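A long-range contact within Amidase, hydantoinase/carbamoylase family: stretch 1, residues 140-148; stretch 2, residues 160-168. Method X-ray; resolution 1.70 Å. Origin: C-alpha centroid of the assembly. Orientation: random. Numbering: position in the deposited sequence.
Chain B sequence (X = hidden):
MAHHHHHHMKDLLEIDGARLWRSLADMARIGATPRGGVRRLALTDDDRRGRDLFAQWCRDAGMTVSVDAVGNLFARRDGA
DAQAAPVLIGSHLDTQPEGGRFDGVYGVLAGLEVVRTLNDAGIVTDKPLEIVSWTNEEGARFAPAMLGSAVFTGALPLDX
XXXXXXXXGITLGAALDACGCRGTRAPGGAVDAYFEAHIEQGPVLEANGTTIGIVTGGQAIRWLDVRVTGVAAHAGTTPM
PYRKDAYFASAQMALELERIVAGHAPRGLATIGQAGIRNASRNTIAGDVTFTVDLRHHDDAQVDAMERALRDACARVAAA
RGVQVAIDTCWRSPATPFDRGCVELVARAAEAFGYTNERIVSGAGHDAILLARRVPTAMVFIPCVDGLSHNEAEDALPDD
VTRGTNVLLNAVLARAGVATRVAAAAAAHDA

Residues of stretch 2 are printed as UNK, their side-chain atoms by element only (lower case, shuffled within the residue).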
# COMPACT_ATOMS: atom_id res chain seq x y z
N ALA B 140 -3.93 19.58 14.84
CA ALA B 140 -3.72 18.24 15.37
C ALA B 140 -4.79 17.87 16.39
O ALA B 140 -5.47 16.84 16.25
CB ALA B 140 -2.31 18.14 15.99
N ARG B 141 -4.93 18.68 17.44
CA ARG B 141 -5.94 18.38 18.46
C ARG B 141 -7.34 18.68 17.95
O ARG B 141 -8.26 17.89 18.17
CB ARG B 141 -5.66 19.16 19.74
CG ARG B 141 -6.70 18.86 20.81
CD ARG B 141 -6.36 19.49 22.13
NE ARG B 141 -7.43 19.22 23.09
CZ ARG B 141 -7.64 19.91 24.20
NH1 ARG B 141 -6.83 20.93 24.50
NH2 ARG B 141 -8.65 19.59 25.00
N PHE B 142 -7.51 19.81 17.28
CA PHE B 142 -8.77 20.22 16.69
C PHE B 142 -8.57 20.45 15.20
O PHE B 142 -7.50 20.88 14.77
CB PHE B 142 -9.30 21.51 17.33
CG PHE B 142 -9.54 21.41 18.83
CD1 PHE B 142 -10.72 20.85 19.32
CD2 PHE B 142 -8.61 21.91 19.74
CE1 PHE B 142 -10.95 20.77 20.71
CE2 PHE B 142 -8.83 21.83 21.10
CZ PHE B 142 -10.01 21.27 21.59
N ALA B 143 -9.63 20.21 14.42
CA ALA B 143 -9.63 20.60 13.02
C ALA B 143 -10.36 21.92 12.85
O ALA B 143 -11.33 22.20 13.56
CB ALA B 143 -10.30 19.52 12.16
N PRO B 144 -9.95 22.78 11.90
CA PRO B 144 -8.86 22.58 10.95
C PRO B 144 -7.51 23.12 11.40
O PRO B 144 -7.40 23.74 12.47
CB PRO B 144 -9.33 23.39 9.74
CG PRO B 144 -9.99 24.60 10.41
CD PRO B 144 -10.68 24.03 11.64
N ALA B 145 -6.50 22.93 10.56
CA ALA B 145 -5.28 23.71 10.71
C ALA B 145 -5.61 25.18 10.53
O ALA B 145 -6.61 25.55 9.89
CB ALA B 145 -4.23 23.27 9.69
N MET B 146 -4.78 26.04 11.13
CA MET B 146 -4.93 27.49 11.02
C MET B 146 -6.32 27.92 11.49
O MET B 146 -6.93 28.83 10.93
CB MET B 146 -4.69 28.00 9.59
CG MET B 146 -3.22 28.16 9.20
SD MET B 146 -2.42 26.67 8.55
CE MET B 146 -3.26 26.51 7.00
N LEU B 147 -6.81 27.24 12.54
CA LEU B 147 -8.15 27.51 13.04
C LEU B 147 -8.28 28.94 13.55
O LEU B 147 -9.23 29.65 13.21
CB LEU B 147 -8.47 26.49 14.15
CG LEU B 147 -9.85 26.56 14.82
CD1 LEU B 147 -10.18 25.18 15.44
CD2 LEU B 147 -9.91 27.66 15.88
N GLY B 148 -7.33 29.39 14.37
CA GLY B 148 -7.43 30.72 14.96
C GLY B 148 -7.36 31.83 13.91
O GLY B 148 -8.13 32.79 13.96
N UNK B 160 -18.73 27.79 14.79
CA UNK B 160 -18.29 26.50 14.27
C UNK B 160 -16.97 26.09 14.91
O UNK B 160 -16.80 24.93 15.31
c UNK B 160 -19.53 26.69 12.07
o UNK B 160 -20.56 26.41 12.72
c UNK B 160 -18.18 26.54 12.75
o UNK B 160 -19.57 27.08 10.89
N UNK B 161 -16.06 27.04 15.08
CA UNK B 161 -14.77 26.73 15.70
C UNK B 161 -14.94 26.31 17.16
O UNK B 161 -14.31 25.35 17.60
c UNK B 161 -13.83 27.93 15.60
N UNK B 162 -15.76 27.03 17.92
CA UNK B 162 -15.92 26.72 19.33
C UNK B 162 -16.50 25.33 19.54
O UNK B 162 -16.28 24.72 20.60
c UNK B 162 -17.19 30.18 20.41
c UNK B 162 -16.16 29.16 19.97
c UNK B 162 -14.91 29.22 20.85
c UNK B 162 -16.80 27.77 20.00
N UNK B 163 -17.24 24.81 18.55
CA UNK B 163 -17.89 23.52 18.67
C UNK B 163 -17.03 22.36 18.18
O UNK B 163 -17.42 21.20 18.35
c UNK B 163 -19.23 23.52 17.91
N UNK B 164 -15.88 22.64 17.57
CA UNK B 164 -14.98 21.57 17.14
C UNK B 164 -14.56 20.74 18.34
O UNK B 164 -14.28 21.27 19.42
c UNK B 164 -14.40 22.54 11.66
n UNK B 164 -13.32 21.80 11.45
n UNK B 164 -14.97 22.57 12.86
c UNK B 164 -14.47 21.85 14.03
n UNK B 164 -14.92 23.24 10.66
c UNK B 164 -13.74 22.16 16.45
c UNK B 164 -14.05 22.85 15.12
N UNK B 165 -14.56 19.43 18.16
CA UNK B 165 -14.25 18.51 19.23
C UNK B 165 -12.93 17.81 18.93
O UNK B 165 -12.62 17.52 17.78
o UNK B 165 -17.47 15.81 20.05
c UNK B 165 -16.67 18.06 19.85
c UNK B 165 -17.74 17.00 20.09
n UNK B 165 -18.96 17.45 20.33
c UNK B 165 -15.36 17.47 19.41
N UNK B 166 -12.17 17.53 19.98
CA UNK B 166 -10.96 16.74 19.81
C UNK B 166 -11.33 15.25 19.86
O UNK B 166 -12.50 14.88 19.96
o UNK B 166 -11.23 16.02 22.53
c UNK B 166 -10.30 16.81 22.29
o UNK B 166 -9.64 17.35 23.20
c UNK B 166 -9.90 17.13 20.84
N UNK B 167 -10.31 14.38 19.82
CA UNK B 167 -10.58 12.94 19.81
C UNK B 167 -11.28 12.45 21.07
O UNK B 167 -11.91 11.38 21.05
c UNK B 167 -9.27 12.18 19.61
N UNK B 168 -11.19 13.19 22.17
CA UNK B 168 -11.84 12.82 23.42
C UNK B 168 -13.23 13.43 23.58
O UNK B 168 -13.87 13.22 24.62
c UNK B 168 -8.62 12.56 23.66
c UNK B 168 -9.66 12.39 24.78
o UNK B 168 -8.31 11.56 22.97
o UNK B 168 -8.10 13.68 23.49
c UNK B 168 -10.94 13.24 24.59
O HOH W 1 -7.71 15.16 18.66
O HOH W 2 -11.89 18.85 15.42

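Position 160 carries two side-chain carbons, the second bearing two oxygens. That is a short carboxylate, Asp-160, and it stands on a helix out of reach of stretch 1. Position 161 has a lone carbon, CB, pointing toward the partner and lying 3.9 Å from CD2 of Leu-147; a single methyl means Ala-161. Here helix meets helix, and the single methyl makes an apolar contact with Leu-147.

At position 162 four carbons fork at the second, with no heteroatom. This is Leu-162, whose CA-to-CB bond points away from the contact. Position 163 again has one carbon and touches nothing on stretch 1: Ala-163.

Position 164 is the long one: three carbons, a nitrogen, then a carbon carrying two more nitrogens. One terminal nitrogen lies 2.9 Å from O of Ala-143 and 3.5 Å from CD of Pro-144. A guanidinium makes it Arg-164. Its rotamers, m for chi1 and chi2 and then t for chi3, bring NH1 to this place, with CD of Pro-144 over one face of the guanidinium. O of Ala-143 is the carbonyl oxygen of the cis peptide bond before Pro-144.

Position 165 shows three carbons, the third with one oxygen and one nitrogen; its CA-to-CB bond points away from stretch 1, and no side-chain atom comes closer than 5.7 Å to it. The amide identifies Gln-165; its backbone does the work, since its O accepts from a water (2.8 Å from that O to the water O) that in turn accepts from N of Ala-143 (2.8 Å from that N to the water O).

Position 166 has two carbons, the second with two oxygens, and one oxygen faces the guanidinium of Arg-141. It is Asp-166, chi1 p. OD2 takes hydrogen bonds from NE (2.9 Å) and NH2 (3.0 Å) of Arg-141 in a salt bridge, lying at the guanidinium edge, near its plane. OD1 accepts from the backbone N of position 168 at 2.9 Å, so the same carboxylate also braces its own turn.

Position 167 has one carbon, set sideways: Ala-167. A water joins its N (3.0 Å) to O of Arg-141 (2.8 Å). Position 168 has three carbons, the third with two oxygens, hence Glu-168, which makes no direct contact.

The rule is a salt bridge with an aromatic ring packed beside it. Arg-141, extended t,t,t, reaches Asp-166, and beside this pair the Phe-142 ring packs against the backbone of 164–166, with CB of Asp-166 4.3 Å from the ring centroid in an off-centre CH-pi contact. CA of Asp-166 adds a CA-H...O contact to O of Arg-141 at 3.4 Å. Two waters bridge the backbones, and the Leu-147/Ala-161 pair supplies an apolar contact between the helices.

Stretch 2 160-168: DALARQDAE
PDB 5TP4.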